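Local coordinates for protein 2-aminomuconic 6-semialdehyde dehydrogenase (Pseudomonas sp., PDB 7BZV) that probably oxidises 2-aminomuconic 6-semialdehyde to the corresponding acid with NAD+ in 2-aminophenol catabolism, and works as a tetramer, at residues N258-F263 against L288-V293; R292-R297 against H396-D401; L339-L344 against A383-E388; T351-G356 against V375-S380; A418-T423 against N444-R449. All coordinates share one frame; numbering follows the deposited sequence.

In the fold
Contacts 1, 2 and 4 pair strands of one mixed seven-stranded sheet, consistent with the catalytic domain of the aldehyde dehydrogenase fold, and contact 5 joins its strand 418-422 to the loop after strand 440-443. Contacts 1 and 2 share R292 and V293 on strand 290-296, and their centres lie about 9 Å apart. Contact 5 is equally close to contact 1 on its other side, because strands 258-262 and 418-422 are neighbours. Contact 4 forms the far edge, with its centre about 23 Å from that of contact 5. Contact 3 is a helix pair beside that edge; contact 4 is nested within its loop, and contact 3 within that of contact 2. A glycerol, probably from the crystallisation liquor, lies about 3 Å from the R384 side chain.

Contact 1: residues N258-F263 against L288-V293; sequences NAAVIF and LCSERV
N258 reaches across to the chain at C289 with nearly every atom of its side chain. CB lies 3.4 Å from C289 O, and CG is turned anti to its own carbonyl carbon (chi1 -58°), which swings the amide toward that same oxygen. At the tip ND2 gives it a hydrogen bond of 3.0 Å, in the plane of the amide but from above the carbonyl plane of C289. ND2 also bonds C287 O, while OD1 accepts from A418 N, so asparagine suits this buried place by offering donor and acceptor together. An alanine here would probably leave the A418 N-H and the C287 and C289 carbonyls without these mates and open a gap beside the loop. The two segments belong to a beta-alpha-beta crossover through helix 268-280, and their strands are parallel. N258 O takes both E291 N at 3.1 Å and R292 N at 3.2 Å where the chain turns its corner, and A260 N then bonds R292 O at 2.9 Å. On the side facing helix 268-280, A260 CB meets S290 OG at 3.7 Å, and farther along the larger I262 reaches V293 CG1 with CD1 at 3.8 Å. A water links N258 N to C289 O.

Contact 2: residues R292-R297 against H396-D401; sequences RVYVER and HVTPFD
R297 N gives F400 O a hydrogen bond of 2.8 Å, the last rung of a parallel ladder between strands 290-296 and 394-400. Before it V293 N bonds H396 O, T398 N bonds V293 O, V295 N bonds T398 O and F400 N bonds V295 O. F400 has CG between its backbone N and carbonyl carbon (chi1 75°), which lays the ring back over strand 290-296. One face takes E296 CB, a CH-pi contact 4.0 Å from the ring centroid, and the ring edge meets the carbonyl of Y294. On the same side of the sheet T398 CG2 touches Y294 CD1 at 3.3 Å, while T398 OG1 bonds R409 NH2. On the other side V295 CG2 and V397 CG2 meet at 3.6 Å, branched chains filling the space under helix 297-312. At the exposed end P399 CG sits over a face of the R297 guanidinium, 3.3 Å from NH2, and NH1 forms a salt bridge with D401 OD2 at 2.8 Å. P399 loses nothing by lacking an N-H, since strand 290-296 bonds the residues before and after it. The salt bridge has weak hydrogen-bond geometry, which suggests that ladder and apolar packing carry most of the contact.

Contact 3: residues L339-L344 against A383-E388; sequences LSYFEL and ARVVRE
Y341 and L344, one turn apart on helix 332-348, pack against the single-turn helix 384-387 and the residue that follows it, E388, near the surface of the domain. The polar part centres on the E388 carboxylate. Its OE1 accepts from Y341 OH at 2.6 Å on the anti lone pair and from R384 NH2 at 2.9 Å on the syn one. R384 grips it side-on, as NE makes a nearly straight bond of 2.8 Å to OE2, 172° at the hydrogen. The tyrosine ring stands almost perpendicular to the carboxylate, at 87°. The E388 side chain, extended beyond CG, is long enough to take both partners at once. An alanine in its place would probably leave the R384 guanidinium without its charge partner and the tyrosine hydroxyl without an acceptor, free to turn. L344 CD2 lies over one face of that guanidinium, 3.4 Å from NH1; a leucine methyl suits this face, which has no N-H pointing out of it, while N-H groups at the rim serve E388. Between the two helices V385 CG1 reaches Y341 CD1 at the ring edge, at 3.9 Å, and L344 CG at 3.8 Å. R384 NH2 also bonds a glycerol. E348, further along helix 332-348, accepts from the backbone N of R384 and V385, while V385 reaches I376 on strand 374-377 and F342 packs on T374 and I394 of the sheet.

Contact 4: residues T351-G356 against V375-S380; sequences TFLAGG and VIAGLS
The F352 ring carries I376 CG2 on one face, almost over its centre: the methyl stands 3.7 Å from the centroid and 14° off the normal. I376 puts CG2 there by turning it anti to its own carbonyl carbon, and the ring's CZ tip points at F342 O. R346 makes a cation-pi contact with the same ring. G356 is suited to its place, since a side chain would strike F352 CD2. F352 and I376 form a non-hydrogen-bonded pair, next to the hydrogen-bonded pair T351 with A377, bonded both ways at 2.8 Å. A classic beta bulge comes next, with L353 and A354 both facing V375. L353 N bonds V375 O at 2.8 Å, A354 N reaches that oxygen weakly, and V375 N bonds A354 O at 3.1 Å. L353 CD1 rests on V375 CG1 at 4.0 Å and on A377 CB at 4.1 Å, toward helix 297-312. Backbone bonds thus hold the edge strand through its change of register, while the side chains that meet across the two segments add apolar and CH-pi packing.

Contact 5: residues A418-T423 against N444-R449; sequences AATIWT and NTWFLR
N444 packs closely against one face of W422 and against T423, whereas T445 and W446 touch strand 418-422 more sparingly. In the tight part N444 CA stands over the six-membered ring of W422, a CH-pi contact 3.6 Å from its centroid and 15° off the normal. T445 N lies over the same face, 3.5 Å from CZ2, so the broad indole spans a whole peptide. The N444 amide then pairs with the backbone of T423: T423 N bonds OD1 at 3.1 Å on a lone pair in the plane, and ND2 bonds T423 O at 2.9 Å. A side chain with a donor and an acceptor side by side suits this task, and CG turned anti to the carbonyl carbon (chi1 -67°) brings it there. N444 N bonds I421 O at 2.8 Å, a last rung beyond the parallel beta-alpha-beta pairing of strands 418-422 and 440-443, joined through helix 426-435; at N444, with positive phi, the chain doubles back and runs nearly antiparallel to strand 418-422. Farther on, T420 OG1 gives T445 O a bond of 2.8 Å and receives a weak one from W422 NE1. W446 comes no closer than 4.0 Å, from CB to T420 OG1, and its NE1 bonds L288 O instead. T445 is partly exposed and packs on R484 of a second subunit, while N444 touches L426 of a third.

Contact 1: residues N258-F263 against L288-V293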
# COMPACT_ATOMS: atom_id res chain seq x y z
N ASN B 258 -0.91 22.53 -23.61
CA ASN B 258 -0.00 21.42 -23.35
C ASN B 258 1.11 21.36 -24.39
O ASN B 258 0.89 21.63 -25.57
CB ASN B 258 -0.80 20.12 -23.39
CG ASN B 258 -1.94 20.10 -22.39
OD1 ASN B 258 -1.77 20.43 -21.21
ND2 ASN B 258 -3.13 19.74 -22.86
N ALA B 259 2.30 20.94 -23.95
CA ALA B 259 3.47 20.83 -24.80
C ALA B 259 3.73 19.41 -25.26
O ALA B 259 3.59 18.45 -24.50
CB ALA B 259 4.71 21.35 -24.06
N ALA B 260 4.12 19.30 -26.52
CA ALA B 260 4.73 18.11 -27.09
C ALA B 260 6.20 18.40 -27.35
O ALA B 260 6.53 19.46 -27.90
CB ALA B 260 4.05 17.73 -28.40
N VAL B 261 7.06 17.45 -26.98
CA VAL B 261 8.51 17.58 -27.12
C VAL B 261 9.01 16.40 -27.96
O VAL B 261 8.98 15.25 -27.50
CB VAL B 261 9.21 17.63 -25.75
CG1 VAL B 261 10.69 17.85 -25.92
CG2 VAL B 261 8.63 18.70 -24.90
N ILE B 262 9.54 16.70 -29.15
CA ILE B 262 9.93 15.69 -30.13
C ILE B 262 11.43 15.80 -30.38
O ILE B 262 11.91 16.78 -30.96
CB ILE B 262 9.13 15.84 -31.42
CG1 ILE B 262 7.63 15.75 -31.07
CG2 ILE B 262 9.56 14.75 -32.44
CD1 ILE B 262 6.76 16.34 -32.14
N PHE B 263 12.16 14.80 -29.92
CA PHE B 263 13.60 14.71 -30.11
C PHE B 263 13.95 14.02 -31.43
O PHE B 263 13.20 13.20 -31.97
CB PHE B 263 14.26 13.96 -28.93
CG PHE B 263 14.28 14.78 -27.66
CD1 PHE B 263 15.32 15.65 -27.38
CD2 PHE B 263 13.23 14.69 -26.77
CE1 PHE B 263 15.32 16.41 -26.23
CE2 PHE B 263 13.22 15.45 -25.57
CZ PHE B 263 14.25 16.31 -25.32
N LEU B 288 -6.40 17.39 -23.15
CA LEU B 288 -5.04 16.86 -23.13
C LEU B 288 -4.28 17.07 -24.45
O LEU B 288 -3.10 16.74 -24.55
CB LEU B 288 -5.11 15.37 -22.80
CG LEU B 288 -5.93 15.04 -21.54
CD1 LEU B 288 -6.28 13.59 -21.40
CD2 LEU B 288 -5.09 15.50 -20.39
N CYS B 289 -4.95 17.56 -25.48
CA CYS B 289 -4.27 17.78 -26.75
C CYS B 289 -3.10 18.76 -26.63
O CYS B 289 -3.09 19.67 -25.81
CB CYS B 289 -5.26 18.34 -27.78
SG CYS B 289 -6.43 17.15 -28.45
N SER B 290 -2.11 18.58 -27.51
CA SER B 290 -0.99 19.49 -27.64
C SER B 290 -1.36 20.70 -28.48
O SER B 290 -1.92 20.55 -29.57
CB SER B 290 0.17 18.79 -28.36
OG SER B 290 0.38 17.54 -27.84
N GLU B 291 -1.00 21.90 -28.01
CA GLU B 291 -1.06 23.12 -28.83
C GLU B 291 0.28 23.84 -28.95
O GLU B 291 0.37 24.81 -29.71
CB GLU B 291 -2.12 24.09 -28.28
CG GLU B 291 -3.55 23.59 -28.60
CD GLU B 291 -4.69 24.48 -28.12
OE1 GLU B 291 -4.46 25.60 -27.60
OE2 GLU B 291 -5.85 24.03 -28.26
N ARG B 292 1.31 23.39 -28.23
CA ARG B 292 2.67 23.90 -28.35
C ARG B 292 3.52 22.69 -28.67
O ARG B 292 3.50 21.72 -27.91
CB ARG B 292 3.15 24.60 -27.06
CG ARG B 292 2.26 25.78 -26.58
CD ARG B 292 2.11 25.76 -25.02
NE ARG B 292 3.42 25.90 -24.47
CZ ARG B 292 3.91 25.38 -23.35
NH1 ARG B 292 3.21 24.65 -22.48
NH2 ARG B 292 5.18 25.63 -23.11
N VAL B 293 4.20 22.71 -29.80
CA VAL B 293 5.02 21.60 -30.24
C VAL B 293 6.46 22.06 -30.43
O VAL B 293 6.74 22.90 -31.29
CB VAL B 293 4.50 20.99 -31.55
CG1 VAL B 293 5.40 19.86 -31.97
CG2 VAL B 293 3.09 20.48 -31.39
O HOH W 1 -3.31 22.38 -25.17

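Contact 2: residues R292-R297 against H396-D401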
# COMPACT_ATOMS: atom_id res chain seq x y z
N ARG B 292 1.31 23.39 -28.23
CA ARG B 292 2.67 23.90 -28.35
C ARG B 292 3.52 22.69 -28.67
O ARG B 292 3.50 21.72 -27.91
CB ARG B 292 3.15 24.60 -27.06
CG ARG B 292 2.26 25.78 -26.58
CD ARG B 292 2.11 25.76 -25.02
NE ARG B 292 3.42 25.90 -24.47
CZ ARG B 292 3.91 25.38 -23.35
NH1 ARG B 292 3.21 24.65 -22.48
NH2 ARG B 292 5.18 25.63 -23.11
N VAL B 293 4.20 22.71 -29.80
CA VAL B 293 5.02 21.60 -30.24
C VAL B 293 6.46 22.06 -30.43
O VAL B 293 6.74 22.90 -31.29
CB VAL B 293 4.50 20.99 -31.55
CG1 VAL B 293 5.40 19.86 -31.97
CG2 VAL B 293 3.09 20.48 -31.39
N TYR B 294 7.38 21.45 -29.67
CA TYR B 294 8.81 21.73 -29.72
C TYR B 294 9.50 20.57 -30.44
O TYR B 294 9.39 19.41 -30.00
CB TYR B 294 9.37 21.93 -28.29
CG TYR B 294 8.62 23.01 -27.54
CD1 TYR B 294 8.97 24.36 -27.66
CD2 TYR B 294 7.54 22.70 -26.73
CE1 TYR B 294 8.26 25.37 -27.00
CE2 TYR B 294 6.85 23.67 -26.06
CZ TYR B 294 7.19 25.01 -26.22
OH TYR B 294 6.46 25.97 -25.55
N VAL B 295 10.19 20.86 -31.55
CA VAL B 295 10.85 19.82 -32.35
C VAL B 295 12.34 20.12 -32.39
O VAL B 295 12.74 21.24 -32.73
CB VAL B 295 10.28 19.75 -33.78
CG1 VAL B 295 10.89 18.58 -34.55
CG2 VAL B 295 8.75 19.68 -33.70
N GLU B 296 13.15 19.13 -32.03
CA GLU B 296 14.59 19.33 -32.04
C GLU B 296 15.05 19.73 -33.45
O GLU B 296 14.65 19.14 -34.46
CB GLU B 296 15.30 18.08 -31.55
CG GLU B 296 16.71 18.37 -31.10
CD GLU B 296 17.48 17.13 -30.70
OE1 GLU B 296 16.90 16.02 -30.57
OE2 GLU B 296 18.70 17.28 -30.50
N ARG B 297 15.90 20.75 -33.49
CA ARG B 297 16.23 21.44 -34.74
C ARG B 297 16.57 20.50 -35.90
O ARG B 297 16.09 20.74 -37.01
CB ARG B 297 17.40 22.41 -34.50
CG ARG B 297 17.79 23.37 -35.65
CD ARG B 297 18.43 24.71 -35.11
NE ARG B 297 17.49 25.75 -35.51
CZ ARG B 297 16.93 26.62 -34.70
NH1 ARG B 297 17.24 26.67 -33.42
NH2 ARG B 297 16.05 27.47 -35.20
N HIS B 396 1.12 25.48 -32.51
CA HIS B 396 2.28 26.22 -32.96
C HIS B 396 3.52 25.34 -32.84
O HIS B 396 3.77 24.76 -31.78
CB HIS B 396 2.48 27.51 -32.15
CG HIS B 396 3.65 28.32 -32.60
ND1 HIS B 396 4.87 28.27 -31.96
CD2 HIS B 396 3.81 29.17 -33.63
CE1 HIS B 396 5.73 29.05 -32.59
NE2 HIS B 396 5.10 29.62 -33.60
N VAL B 397 4.29 25.21 -33.92
CA VAL B 397 5.49 24.37 -33.90
C VAL B 397 6.73 25.26 -33.97
O VAL B 397 6.79 26.21 -34.76
CB VAL B 397 5.44 23.31 -35.03
CG1 VAL B 397 5.41 23.95 -36.37
CG2 VAL B 397 6.59 22.36 -34.91
N THR B 398 7.74 24.92 -33.17
CA THR B 398 8.95 25.74 -33.03
C THR B 398 10.14 24.80 -32.83
O THR B 398 9.98 23.73 -32.23
CB THR B 398 8.81 26.72 -31.85
OG1 THR B 398 9.96 27.58 -31.69
CG2 THR B 398 8.57 25.94 -30.53
N PRO B 399 11.31 25.15 -33.33
CA PRO B 399 12.50 24.33 -33.06
C PRO B 399 13.10 24.61 -31.69
O PRO B 399 12.94 25.69 -31.11
CB PRO B 399 13.49 24.77 -34.16
CG PRO B 399 13.13 26.23 -34.41
CD PRO B 399 11.61 26.31 -34.19
N PHE B 400 13.81 23.61 -31.18
CA PHE B 400 14.64 23.76 -29.99
C PHE B 400 15.98 23.07 -30.21
O PHE B 400 16.14 22.24 -31.12
CB PHE B 400 13.98 23.20 -28.72
CG PHE B 400 13.95 21.70 -28.62
CD1 PHE B 400 14.97 21.01 -28.00
CD2 PHE B 400 12.88 21.00 -29.10
CE1 PHE B 400 14.92 19.61 -27.88
CE2 PHE B 400 12.84 19.65 -29.00
CZ PHE B 400 13.86 18.94 -28.37
N ASP B 401 16.96 23.44 -29.38
CA ASP B 401 18.31 22.91 -29.52
C ASP B 401 18.77 22.06 -28.35
O ASP B 401 19.47 21.09 -28.57
CB ASP B 401 19.31 24.05 -29.75
CG ASP B 401 19.03 24.78 -31.05
OD1 ASP B 401 19.17 24.13 -32.10
OD2 ASP B 401 18.61 25.95 -31.04
O HOH W 2 19.86 19.67 -30.89

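Contact 3: residues L339-L344 against A383-E388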
# COMPACT_ATOMS: atom_id res chain seq x y z
N LEU B 339 -11.93 30.37 -34.74
CA LEU B 339 -11.56 31.19 -35.89
C LEU B 339 -11.01 32.55 -35.48
O LEU B 339 -10.14 33.10 -36.16
CB LEU B 339 -12.74 31.38 -36.83
CG LEU B 339 -13.19 30.14 -37.59
CD1 LEU B 339 -14.35 30.49 -38.53
CD2 LEU B 339 -12.02 29.55 -38.36
N SER B 340 -11.53 33.13 -34.40
CA SER B 340 -10.95 34.37 -33.88
C SER B 340 -9.48 34.17 -33.54
O SER B 340 -8.66 35.08 -33.71
CB SER B 340 -11.70 34.84 -32.64
OG SER B 340 -13.08 34.59 -32.74
N TYR B 341 -9.12 32.99 -33.03
CA TYR B 341 -7.73 32.74 -32.71
C TYR B 341 -6.91 32.51 -33.97
O TYR B 341 -5.76 32.95 -34.03
CB TYR B 341 -7.61 31.56 -31.72
CG TYR B 341 -7.61 32.00 -30.24
CD1 TYR B 341 -6.53 32.71 -29.70
CD2 TYR B 341 -8.67 31.71 -29.40
CE1 TYR B 341 -6.52 33.11 -28.36
CE2 TYR B 341 -8.67 32.11 -28.04
CZ TYR B 341 -7.59 32.81 -27.54
OH TYR B 341 -7.57 33.20 -26.22
N PHE B 342 -7.48 31.87 -35.00
CA PHE B 342 -6.81 31.84 -36.29
C PHE B 342 -6.50 33.26 -36.77
O PHE B 342 -5.44 33.52 -37.36
CB PHE B 342 -7.67 31.12 -37.35
CG PHE B 342 -7.79 29.63 -37.18
CD1 PHE B 342 -7.24 28.97 -36.08
CD2 PHE B 342 -8.48 28.89 -38.12
CE1 PHE B 342 -7.38 27.60 -35.93
CE2 PHE B 342 -8.62 27.51 -37.97
CZ PHE B 342 -8.07 26.87 -36.89
N GLU B 343 -7.44 34.19 -36.56
CA GLU B 343 -7.21 35.56 -37.01
C GLU B 343 -6.16 36.25 -36.15
O GLU B 343 -5.27 36.93 -36.67
CB GLU B 343 -8.53 36.34 -36.98
CG GLU B 343 -8.45 37.78 -37.49
CD GLU B 343 -7.95 37.89 -38.92
OE1 GLU B 343 -8.32 37.04 -39.76
OE2 GLU B 343 -7.18 38.83 -39.23
N LEU B 344 -6.22 36.07 -34.82
CA LEU B 344 -5.16 36.58 -33.96
C LEU B 344 -3.80 36.07 -34.43
O LEU B 344 -2.82 36.82 -34.46
CB LEU B 344 -5.41 36.20 -32.51
CG LEU B 344 -4.41 36.76 -31.49
CD1 LEU B 344 -4.41 38.30 -31.56
CD2 LEU B 344 -4.77 36.30 -30.10
N ALA B 383 3.89 35.07 -27.90
CA ALA B 383 2.71 35.47 -28.65
C ALA B 383 1.47 34.87 -28.01
O ALA B 383 1.52 33.80 -27.40
CB ALA B 383 2.81 35.02 -30.10
N ARG B 384 0.34 35.56 -28.18
CA ARG B 384 -0.88 35.18 -27.46
C ARG B 384 -1.38 33.81 -27.89
O ARG B 384 -1.79 32.99 -27.05
CB ARG B 384 -1.97 36.21 -27.69
CG ARG B 384 -1.74 37.56 -27.06
CD ARG B 384 -2.99 38.44 -27.22
NE ARG B 384 -4.16 37.77 -26.64
CZ ARG B 384 -5.41 37.95 -27.04
NH1 ARG B 384 -5.70 38.80 -28.02
NH2 ARG B 384 -6.39 37.28 -26.43
N VAL B 385 -1.39 33.55 -29.20
CA VAL B 385 -1.86 32.26 -29.71
C VAL B 385 -0.93 31.11 -29.33
O VAL B 385 -1.32 29.95 -29.47
CB VAL B 385 -2.03 32.26 -31.25
CG1 VAL B 385 -3.15 33.18 -31.65
CG2 VAL B 385 -0.75 32.67 -31.95
N VAL B 386 0.28 31.40 -28.88
CA VAL B 386 1.18 30.35 -28.41
C VAL B 386 0.94 30.05 -26.94
O VAL B 386 1.21 28.92 -26.50
CB VAL B 386 2.65 30.74 -28.64
CG1 VAL B 386 3.59 29.62 -28.23
CG2 VAL B 386 2.86 31.10 -30.12
N ARG B 387 0.40 31.01 -26.18
CA ARG B 387 0.23 30.82 -24.75
C ARG B 387 -1.20 30.53 -24.32
O ARG B 387 -1.39 29.81 -23.35
CB ARG B 387 0.74 32.05 -24.01
CG ARG B 387 2.18 32.41 -24.34
CD ARG B 387 2.75 33.45 -23.36
NE ARG B 387 2.90 32.95 -21.99
CZ ARG B 387 3.98 32.30 -21.54
NH1 ARG B 387 4.98 32.04 -22.36
NH2 ARG B 387 4.04 31.90 -20.28
N GLU B 388 -2.19 31.05 -25.04
CA GLU B 388 -3.59 30.99 -24.64
C GLU B 388 -4.26 29.76 -25.20
O GLU B 388 -4.07 29.42 -26.38
CB GLU B 388 -4.33 32.26 -25.10
CG GLU B 388 -3.68 33.51 -24.56
CD GLU B 388 -4.42 34.79 -24.91
OE1 GLU B 388 -5.59 34.74 -25.37
OE2 GLU B 388 -3.82 35.85 -24.70

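Contact 4: residues T351-G356 against V375-S380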
# COMPACT_ATOMS: atom_id res chain seq x y z
N THR B 351 3.12 32.11 -39.62
CA THR B 351 3.13 31.35 -40.86
C THR B 351 2.19 30.16 -40.72
O THR B 351 2.28 29.40 -39.75
CB THR B 351 4.53 30.87 -41.19
OG1 THR B 351 5.39 32.00 -41.29
CG2 THR B 351 4.56 30.05 -42.49
N PHE B 352 1.30 29.99 -41.69
CA PHE B 352 0.37 28.88 -41.70
C PHE B 352 0.96 27.76 -42.54
O PHE B 352 1.07 27.91 -43.76
CB PHE B 352 -0.99 29.29 -42.23
CG PHE B 352 -1.79 30.06 -41.24
CD1 PHE B 352 -1.46 31.37 -40.95
CD2 PHE B 352 -2.84 29.47 -40.56
CE1 PHE B 352 -2.17 32.09 -40.02
CE2 PHE B 352 -3.56 30.17 -39.63
CZ PHE B 352 -3.23 31.50 -39.36
N LEU B 353 1.33 26.65 -41.89
CA LEU B 353 1.82 25.46 -42.59
C LEU B 353 0.71 24.56 -43.08
O LEU B 353 0.93 23.74 -43.98
CB LEU B 353 2.74 24.62 -41.70
CG LEU B 353 3.96 25.34 -41.17
CD1 LEU B 353 4.81 24.40 -40.34
CD2 LEU B 353 4.73 25.93 -42.36
N ALA B 354 -0.46 24.66 -42.47
CA ALA B 354 -1.60 23.89 -42.92
C ALA B 354 -2.85 24.57 -42.38
O ALA B 354 -2.83 25.22 -41.33
CB ALA B 354 -1.52 22.42 -42.45
N GLY B 355 -3.92 24.47 -43.15
CA GLY B 355 -5.22 24.86 -42.68
C GLY B 355 -5.30 26.35 -42.48
O GLY B 355 -4.76 27.15 -43.25
N GLY B 356 -6.02 26.75 -41.43
CA GLY B 356 -6.28 28.15 -41.16
C GLY B 356 -7.63 28.65 -41.60
O GLY B 356 -7.94 29.81 -41.35
N VAL B 375 -1.85 24.21 -38.55
CA VAL B 375 -0.54 24.27 -37.91
C VAL B 375 0.06 25.63 -38.22
O VAL B 375 0.13 26.02 -39.39
CB VAL B 375 0.41 23.16 -38.40
CG1 VAL B 375 1.79 23.46 -37.90
CG2 VAL B 375 -0.06 21.83 -37.92
N ILE B 376 0.54 26.34 -37.19
CA ILE B 376 1.22 27.61 -37.40
C ILE B 376 2.65 27.52 -36.90
O ILE B 376 3.02 26.62 -36.13
CB ILE B 376 0.50 28.80 -36.73
CG1 ILE B 376 0.29 28.52 -35.23
CG2 ILE B 376 -0.84 29.08 -37.41
CD1 ILE B 376 -0.26 29.72 -34.43
N ALA B 377 3.46 28.49 -37.33
CA ALA B 377 4.88 28.55 -37.01
C ALA B 377 5.34 30.00 -37.08
O ALA B 377 4.63 30.88 -37.58
CB ALA B 377 5.70 27.68 -37.96
N GLY B 378 6.54 30.24 -36.61
CA GLY B 378 7.18 31.52 -36.77
C GLY B 378 7.07 32.46 -35.59
O GLY B 378 7.64 33.55 -35.65
N LEU B 379 6.35 32.10 -34.54
CA LEU B 379 6.11 33.08 -33.49
C LEU B 379 7.02 32.82 -32.29
O LEU B 379 7.62 31.76 -32.13
CB LEU B 379 4.65 33.07 -33.06
CG LEU B 379 3.65 33.32 -34.19
CD1 LEU B 379 2.22 33.27 -33.66
CD2 LEU B 379 3.94 34.67 -34.89
N SER B 380 7.11 33.83 -31.44
CA SER B 380 7.86 33.71 -30.21
C SER B 380 7.05 32.93 -29.18
O SER B 380 5.84 32.75 -29.31
CB SER B 380 8.21 35.09 -29.65
OG SER B 380 7.17 35.50 -28.78

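Contact 5: residues A418-T423 against N444-R449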
# COMPACT_ATOMS: atom_id res chain seq x y z
N ALA B 418 -0.94 18.35 -19.15
CA ALA B 418 -0.32 17.20 -19.78
C ALA B 418 0.87 17.57 -20.65
O ALA B 418 1.04 18.72 -21.07
CB ALA B 418 -1.32 16.43 -20.66
N ALA B 419 1.70 16.55 -20.93
CA ALA B 419 2.79 16.64 -21.89
C ALA B 419 2.96 15.31 -22.61
O ALA B 419 2.55 14.26 -22.12
CB ALA B 419 4.11 17.03 -21.22
N THR B 420 3.54 15.37 -23.81
CA THR B 420 3.88 14.16 -24.57
C THR B 420 5.28 14.34 -25.15
O THR B 420 5.56 15.32 -25.84
CB THR B 420 2.84 13.87 -25.67
OG1 THR B 420 3.21 12.67 -26.39
CG2 THR B 420 2.70 15.03 -26.63
N ILE B 421 6.15 13.38 -24.83
CA ILE B 421 7.58 13.40 -25.15
C ILE B 421 7.90 12.21 -26.05
O ILE B 421 7.58 11.07 -25.69
CB ILE B 421 8.43 13.23 -23.88
CG1 ILE B 421 7.97 14.15 -22.73
CG2 ILE B 421 9.91 13.41 -24.16
CD1 ILE B 421 8.12 15.54 -23.07
N TRP B 422 8.68 12.44 -27.10
CA TRP B 422 9.04 11.41 -28.08
C TRP B 422 10.56 11.35 -28.18
O TRP B 422 11.21 12.30 -28.64
CB TRP B 422 8.40 11.71 -29.45
CG TRP B 422 6.88 11.56 -29.37
CD1 TRP B 422 5.99 12.51 -28.94
CD2 TRP B 422 6.10 10.39 -29.65
NE1 TRP B 422 4.72 12.00 -28.93
CE2 TRP B 422 4.76 10.70 -29.35
CE3 TRP B 422 6.40 9.11 -30.13
CZ2 TRP B 422 3.73 9.81 -29.54
CZ3 TRP B 422 5.38 8.22 -30.30
CH2 TRP B 422 4.05 8.57 -30.01
N THR B 423 11.12 10.22 -27.74
CA THR B 423 12.56 9.92 -27.79
C THR B 423 12.73 8.43 -27.61
O THR B 423 11.91 7.78 -26.96
CB THR B 423 13.33 10.66 -26.68
OG1 THR B 423 14.72 10.29 -26.70
CG2 THR B 423 12.81 10.26 -25.30
N ASN B 444 6.35 8.52 -25.69
CA ASN B 444 6.13 7.72 -26.90
C ASN B 444 4.70 7.23 -27.00
O ASN B 444 4.45 6.15 -27.51
CB ASN B 444 7.12 6.56 -26.97
CG ASN B 444 8.55 7.05 -27.18
OD1 ASN B 444 8.79 8.17 -27.63
ND2 ASN B 444 9.50 6.22 -26.79
N THR B 445 3.76 8.04 -26.51
CA THR B 445 2.33 7.81 -26.65
C THR B 445 1.65 9.12 -26.24
O THR B 445 2.30 10.11 -25.89
CB THR B 445 1.91 6.61 -25.80
OG1 THR B 445 0.56 6.28 -26.07
CG2 THR B 445 2.02 6.93 -24.32
N TRP B 446 0.32 9.10 -26.26
CA TRP B 446 -0.50 10.26 -25.91
C TRP B 446 -1.89 9.72 -25.59
O TRP B 446 -2.37 8.82 -26.28
CB TRP B 446 -0.52 11.31 -27.04
CG TRP B 446 -1.49 12.39 -26.70
CD1 TRP B 446 -1.30 13.44 -25.84
CD2 TRP B 446 -2.84 12.50 -27.18
NE1 TRP B 446 -2.45 14.19 -25.77
CE2 TRP B 446 -3.41 13.63 -26.58
CE3 TRP B 446 -3.62 11.75 -28.08
CZ2 TRP B 446 -4.73 14.03 -26.81
CZ3 TRP B 446 -4.95 12.16 -28.34
CH2 TRP B 446 -5.49 13.28 -27.68
N PHE B 447 -2.51 10.23 -24.52
CA PHE B 447 -3.90 9.90 -24.16
C PHE B 447 -4.09 8.41 -23.88
O PHE B 447 -5.10 7.83 -24.25
CB PHE B 447 -4.85 10.40 -25.26
CG PHE B 447 -6.31 10.50 -24.86
CD1 PHE B 447 -6.68 10.83 -23.56
CD2 PHE B 447 -7.32 10.35 -25.81
CE1 PHE B 447 -8.00 10.99 -23.22
CE2 PHE B 447 -8.65 10.51 -25.48
CZ PHE B 447 -9.00 10.81 -24.17
N LEU B 448 -3.12 7.80 -23.20
CA LEU B 448 -3.27 6.45 -22.61
C LEU B 448 -3.61 6.61 -21.13
O LEU B 448 -2.81 7.18 -20.35
CB LEU B 448 -1.97 5.68 -22.79
CG LEU B 448 -1.66 4.52 -23.72
CD1 LEU B 448 -0.26 3.97 -23.30
CD2 LEU B 448 -2.74 3.50 -23.58
N ARG B 449 -4.80 6.14 -20.72
CA ARG B 449 -5.37 6.53 -19.42
C ARG B 449 -5.56 5.28 -18.56
O ARG B 449 -6.52 4.52 -18.74
CB ARG B 449 -6.69 7.28 -19.62
CG ARG B 449 -6.57 8.67 -20.26
CD ARG B 449 -6.25 9.67 -19.16
NE ARG B 449 -7.33 9.82 -18.16
CZ ARG B 449 -7.29 9.45 -16.87
NH1 ARG B 449 -6.23 8.85 -16.28
NH2 ARG B 449 -8.35 9.66 -16.15